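Local coordinates for phosphoribulokinase 1 (Rhodobacter sphaeroides, PDB 1A7J), which catalyses the ATP-dependent phosphorylation of D-ribulose 5-phosphate to D-ribulose 1,5-bisphosphate, a step of the Calvin cycle, at residues V154-I158 with N159-I163; Q164-H167 with R168-T172. All blocks are in the same frame, centred on the assembly; numbering follows the deposited sequence.

Contact 1 (V154-I158 with N159-I163); sequences VVPVI and NLEWI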
loop_
_atom_site.group_PDB
_atom_site.type_symbol
_atom_site.label_atom_id
_atom_site.label_comp_id
_atom_site.label_asym_id
_atom_site.label_seq_id
_atom_site.Cartn_x
_atom_site.Cartn_y
_atom_site.Cartn_z
ATOM N N VAL A 154 -4.298 1.706 3.118
ATOM C CA VAL A 154 -5.357 0.792 2.784
ATOM C C VAL A 154 -4.997 -0.568 3.343
ATOM O O VAL A 154 -4.069 -1.204 2.869
ATOM C CB VAL A 154 -5.535 0.704 1.280
ATOM C CG1 VAL A 154 -6.866 0.053 0.973
ATOM C CG2 VAL A 154 -5.471 2.102 0.670
ATOM N N VAL A 155 -5.695 -0.975 4.390
ATOM C CA VAL A 155 -5.289 -2.091 5.234
ATOM C C VAL A 155 -6.500 -3.004 5.466
ATOM O O VAL A 155 -7.574 -2.511 5.771
ATOM C CB VAL A 155 -4.841 -1.584 6.622
ATOM C CG1 VAL A 155 -3.599 -2.266 7.036
ATOM C CG2 VAL A 155 -4.634 -0.106 6.604
ATOM N N PRO A 156 -6.324 -4.344 5.432
ATOM C CA PRO A 156 -7.356 -5.258 5.944
ATOM C C PRO A 156 -7.173 -5.663 7.401
ATOM O O PRO A 156 -6.057 -5.578 7.922
ATOM C CB PRO A 156 -7.231 -6.472 5.032
ATOM C CG PRO A 156 -5.806 -6.455 4.596
ATOM C CD PRO A 156 -5.459 -5.014 4.437
ATOM N N VAL A 157 -8.243 -6.128 8.058
ATOM C CA VAL A 157 -8.083 -6.638 9.410
ATOM C C VAL A 157 -7.250 -7.895 9.322
ATOM O O VAL A 157 -7.342 -8.614 8.342
ATOM C CB VAL A 157 -9.410 -6.943 10.086
ATOM C CG1 VAL A 157 -10.114 -5.679 10.366
ATOM C CG2 VAL A 157 -10.242 -7.820 9.235
ATOM N N ILE A 158 -6.388 -8.115 10.307
ATOM C CA ILE A 158 -5.359 -9.139 10.222
ATOM C C ILE A 158 -5.908 -10.458 9.728
ATOM O O ILE A 158 -5.496 -10.926 8.680
ATOM C CB ILE A 158 -4.669 -9.323 11.576
ATOM C CG1 ILE A 158 -3.945 -8.028 11.976
ATOM C CG2 ILE A 158 -3.674 -10.447 11.486
ATOM C CD1 ILE A 158 -3.470 -7.998 13.380
ATOM N N ASN A 159 -7.016 -10.892 10.319
ATOM C CA ASN A 159 -7.744 -12.065 9.854
ATOM C C ASN A 159 -7.858 -12.116 8.348
ATOM O O ASN A 159 -7.722 -13.166 7.775
ATOM C CB ASN A 159 -9.162 -12.079 10.395
ATOM C CG ASN A 159 -9.219 -12.266 11.853
ATOM O OD1 ASN A 159 -9.103 -11.318 12.603
ATOM N ND2 ASN A 159 -9.583 -13.457 12.267
ATOM N N LEU A 160 -8.235 -11.015 7.714
ATOM C CA LEU A 160 -8.405 -10.995 6.255
ATOM C C LEU A 160 -7.091 -10.910 5.442
ATOM O O LEU A 160 -7.048 -11.361 4.296
ATOM C CB LEU A 160 -9.360 -9.856 5.861
ATOM C CG LEU A 160 -9.692 -9.493 4.407
ATOM C CD1 LEU A 160 -10.522 -10.580 3.763
ATOM C CD2 LEU A 160 -10.446 -8.161 4.374
ATOM N N GLU A 161 -6.001 -10.427 6.047
ATOM C CA GLU A 161 -4.709 -10.414 5.366
ATOM C C GLU A 161 -4.243 -11.847 5.202
ATOM O O GLU A 161 -3.955 -12.260 4.088
ATOM C CB GLU A 161 -3.680 -9.604 6.157
ATOM C CG GLU A 161 -2.492 -9.080 5.323
ATOM C CD GLU A 161 -1.275 -10.008 5.367
ATOM O OE1 GLU A 161 -0.917 -10.485 6.474
ATOM O OE2 GLU A 161 -0.689 -10.283 4.295
ATOM N N TRP A 162 -4.363 -12.650 6.261
ATOM C CA TRP A 162 -4.000 -14.064 6.201
ATOM C C TRP A 162 -4.782 -14.827 5.135
ATOM O O TRP A 162 -4.208 -15.626 4.429
ATOM C CB TRP A 162 -4.243 -14.746 7.531
ATOM C CG TRP A 162 -3.510 -14.178 8.663
ATOM C CD1 TRP A 162 -2.544 -13.211 8.625
ATOM C CD2 TRP A 162 -3.555 -14.649 9.997
ATOM N NE1 TRP A 162 -1.957 -13.082 9.863
ATOM C CE2 TRP A 162 -2.554 -13.955 10.722
ATOM C CE3 TRP A 162 -4.315 -15.625 10.641
ATOM C CZ2 TRP A 162 -2.294 -14.213 12.056
ATOM C CZ3 TRP A 162 -4.053 -15.889 11.966
ATOM C CH2 TRP A 162 -3.043 -15.182 12.668
ATOM N N ILE A 163 -6.099 -14.697 5.120
ATOM C CA ILE A 163 -6.906 -15.332 4.094
ATOM C C ILE A 163 -6.420 -14.866 2.749
ATOM O O ILE A 163 -6.326 -15.650 1.823
ATOM C CB ILE A 163 -8.386 -14.924 4.208
ATOM C CG1 ILE A 163 -8.978 -15.505 5.490
ATOM C CG2 ILE A 163 -9.191 -15.401 2.982
ATOM C CD1 ILE A 163 -9.998 -14.595 6.204
#
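Two amides converge on the carbonyl oxygen of Val157, which stands at the N-cap position of helix 158-168. Glu161 N donates to Val157 O at 3.2 Å, tilted 19° from the carbonyl plane, and Leu160 N adds a weak, bent bond to the same oxygen. One residue further, Ile158 O receives Trp162 N in a much straighter bond, with an N-H...O angle of 164° and the donor nearly in line with the C=O. Each of the two carbonyls thus takes a weak, bent bond from the amide three residues on and a straighter one from the amide four residues on, Glu161 N being shared between them.

The side chains follow that turn. Leu160 turns CG anti to its backbone N (chi1 176°), which carries CD2 to the ring of Pro156, 3.7 Å from its CB; the neighbouring ring atom Pro156 CG lies 4.1 Å from Glu161 CB, so the proline packs against two successive helix residues. Val157 CG2 reaches Leu160 CB at 4.0 Å. Ile158 lies beside Trp162 and points the same way, its CG2 methyl 3.4 Å above one face of the indole and offset toward the rim, a CH-pi type of approach. Glu161 bends at chi2, away from the strand end, and its OE1 forms a salt bridge with the catalytic-site residue Arg187.

This junction is the strand-to-helix turn of a P-loop kinase core. Strand 150-156 runs in the parallel part of the sheet between strands 7-11 and 204-210, and Val157 and Leu160 pack on strand 204-210, while Ile158 and Trp162 face helix 180-195 through Tyr191, Ile184 and Met188.

Contact 2 (Q164-H167 with R168-T172); sequences QKIH and RDRAT. With SO4 (sulfate ion), chain B.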
loop_
_atom_site.group_PDB
_atom_site.type_symbol
_atom_site.label_atom_id
_atom_site.label_comp_id
_atom_site.label_asym_id
_atom_site.label_seq_id
_atom_site.Cartn_x
_atom_site.Cartn_y
_atom_site.Cartn_z
ATOM N N GLN A 164 -6.190 -13.568 2.618
ATOM C CA GLN A 164 -5.723 -13.023 1.353
ATOM C C GLN A 164 -4.386 -13.649 0.982
ATOM O O GLN A 164 -4.135 -13.941 -0.178
ATOM C CB GLN A 164 -5.597 -11.489 1.412
ATOM C CG GLN A 164 -6.823 -10.767 0.851
ATOM C CD GLN A 164 -6.799 -9.245 0.999
ATOM O OE1 GLN A 164 -5.789 -8.653 1.382
ATOM N NE2 GLN A 164 -7.907 -8.603 0.631
ATOM N N LYS A 165 -3.591 -13.988 1.986
ATOM C CA LYS A 165 -2.246 -14.475 1.746
ATOM C C LYS A 165 -2.246 -15.979 1.500
ATOM O O LYS A 165 -1.584 -16.458 0.590
ATOM C CB LYS A 165 -1.356 -14.136 2.933
ATOM C CG LYS A 165 -0.083 -14.904 2.958
ATOM C CD LYS A 165 0.828 -14.450 1.849
ATOM C CE LYS A 165 2.136 -15.232 1.866
ATOM N NZ LYS A 165 2.988 -14.989 0.652
ATOM N N ILE A 166 -3.025 -16.708 2.296
ATOM C CA ILE A 166 -3.108 -18.165 2.227
ATOM C C ILE A 166 -3.635 -18.527 0.858
ATOM O O ILE A 166 -3.180 -19.497 0.249
ATOM C CB ILE A 166 -4.059 -18.727 3.303
ATOM C CG1 ILE A 166 -3.377 -18.759 4.662
ATOM C CG2 ILE A 166 -4.439 -20.117 2.995
ATOM C CD1 ILE A 166 -4.278 -18.348 5.738
ATOM N N HIS A 167 -4.441 -17.641 0.293
ATOM C CA HIS A 167 -4.911 -17.856 -1.057
ATOM C C HIS A 167 -3.875 -17.623 -2.149
ATOM O O HIS A 167 -3.819 -18.405 -3.092
ATOM C CB HIS A 167 -6.175 -17.058 -1.316
ATOM C CG HIS A 167 -7.417 -17.809 -0.967
ATOM N ND1 HIS A 167 -7.613 -18.354 0.286
ATOM C CD2 HIS A 167 -8.437 -18.262 -1.737
ATOM C CE1 HIS A 167 -8.692 -19.122 0.266
ATOM N NE2 HIS A 167 -9.212 -19.080 -0.950
ATOM N N ARG A 168 -2.973 -16.659 -1.970
ATOM C CA ARG A 168 -1.889 -16.458 -2.936
ATOM C C ARG A 168 -0.905 -17.626 -2.876
ATOM O O ARG A 168 -0.114 -17.819 -3.799
ATOM C CB ARG A 168 -1.106 -15.169 -2.657
ATOM C CG ARG A 168 -1.827 -13.856 -2.917
ATOM C CD ARG A 168 -0.983 -12.664 -2.396
ATOM N NE ARG A 168 -1.797 -11.534 -1.919
ATOM C CZ ARG A 168 -1.437 -10.671 -0.961
ATOM N NH1 ARG A 168 -0.403 -10.927 -0.163
ATOM N NH2 ARG A 168 -2.189 -9.599 -0.725
ATOM N N ASP A 169 -0.859 -18.307 -1.732
ATOM C CA ASP A 169 0.142 -19.346 -1.485
ATOM C C ASP A 169 -0.420 -20.747 -1.661
ATOM O O ASP A 169 0.268 -21.739 -1.404
ATOM C CB ASP A 169 0.736 -19.215 -0.074
ATOM C CG ASP A 169 1.990 -18.342 -0.028
ATOM O OD1 ASP A 169 2.222 -17.560 -0.979
ATOM O OD2 ASP A 169 2.735 -18.429 0.976
ATOM N N ARG A 170 -1.692 -20.838 -2.015
ATOM C CA ARG A 170 -2.226 -22.128 -2.410
ATOM C C ARG A 170 -2.418 -22.158 -3.915
ATOM O O ARG A 170 -3.080 -23.053 -4.463
ATOM C CB ARG A 170 -3.551 -22.399 -1.707
ATOM C CG ARG A 170 -3.896 -23.909 -1.667
ATOM C CD ARG A 170 -4.417 -24.256 -0.284
ATOM N NE ARG A 170 -5.463 -23.278 0.077
ATOM C CZ ARG A 170 -6.619 -23.630 0.652
ATOM N NH1 ARG A 170 -6.902 -24.937 0.837
ATOM N NH2 ARG A 170 -7.493 -22.687 1.049
ATOM N N ALA A 171 -1.823 -21.169 -4.572
ATOM C CA ALA A 171 -1.927 -21.001 -6.016
ATOM C C ALA A 171 -0.536 -20.897 -6.667
ATOM O O ALA A 171 -0.384 -20.345 -7.768
ATOM C CB ALA A 171 -2.750 -19.759 -6.313
ATOM N N THR A 172 0.475 -21.382 -5.941
ATOM C CA THR A 172 1.870 -21.328 -6.369
ATOM C C THR A 172 2.731 -21.941 -5.271
ATOM O O THR A 172 3.214 -21.263 -4.359
ATOM C CB THR A 172 2.289 -19.885 -6.636
HETATM S S SO4 B . 6.516 -13.583 1.906
HETATM O O1 SO4 B . 7.816 -13.438 2.497
HETATM O O2 SO4 B . 5.742 -12.392 2.129
HETATM O O3 SO4 B . 6.667 -13.802 0.500
HETATM O O4 SO4 B . 5.855 -14.697 2.485
#
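Gln164 and Arg168 meet at the C-terminal end of helix 158-168, where it passes into a loop; Lys165, on the helix, and Asp169, just after it, belong to the catalytic site. Gln164 O receives a weak bond from Arg168 N and lies over one face of the Arg168 guanidinium, 3.8 Å from NE.

Lys165 comes next. After one bend at chi2 the rest of its chain runs out extended, which brings its end beside the Asp169 carboxylate. There NZ forms a salt bridge with Asp169 OD1 at 3.1 Å, approaching from 44° above the carboxylate plane, while Lys165 CE sits 3.4 Å from Asp169 OD2. The same NZ gives a weak hydrogen bond to a sulfate ion, which His69 also binds. An asparagine in place of Asp169 would probably cost Lys165 NZ its salt-bridge partner and leave the end of the chain less firmly positioned.

Ile166 O takes a weak bond from Asp169 N, which also leans weakly on Lys165 O, consistent with the helix ending here. Finally His167 O receives Arg170 N weakly. The imidazole and the Arg170 guanidinium point the same way with their planes 89° apart, His167 CE1 lying near the guanidinium plane at its edge, 3.8 Å from Arg170 NH2.

Both contacts use helix 158-168, contact 1 where it follows strand 150-156 and contact 2 where it gives way to the loop, and their centres are 13 Å apart. They touch directly where Pro156 CG comes within 3.9 Å of Gln164 OE1, a packing contact. Contact 2 holds two catalytic-site residues; contact 1 reaches a third, Arg187, which is a neighbour shared by the side chains of Glu161 and, one turn further on, Lys165. The predicted ATP-binding loop lies near both contacts: measured between nearest side-chain atoms, Pro156 is about 6 Å from Ser13 and Gln164 about 4 Å from Thr18.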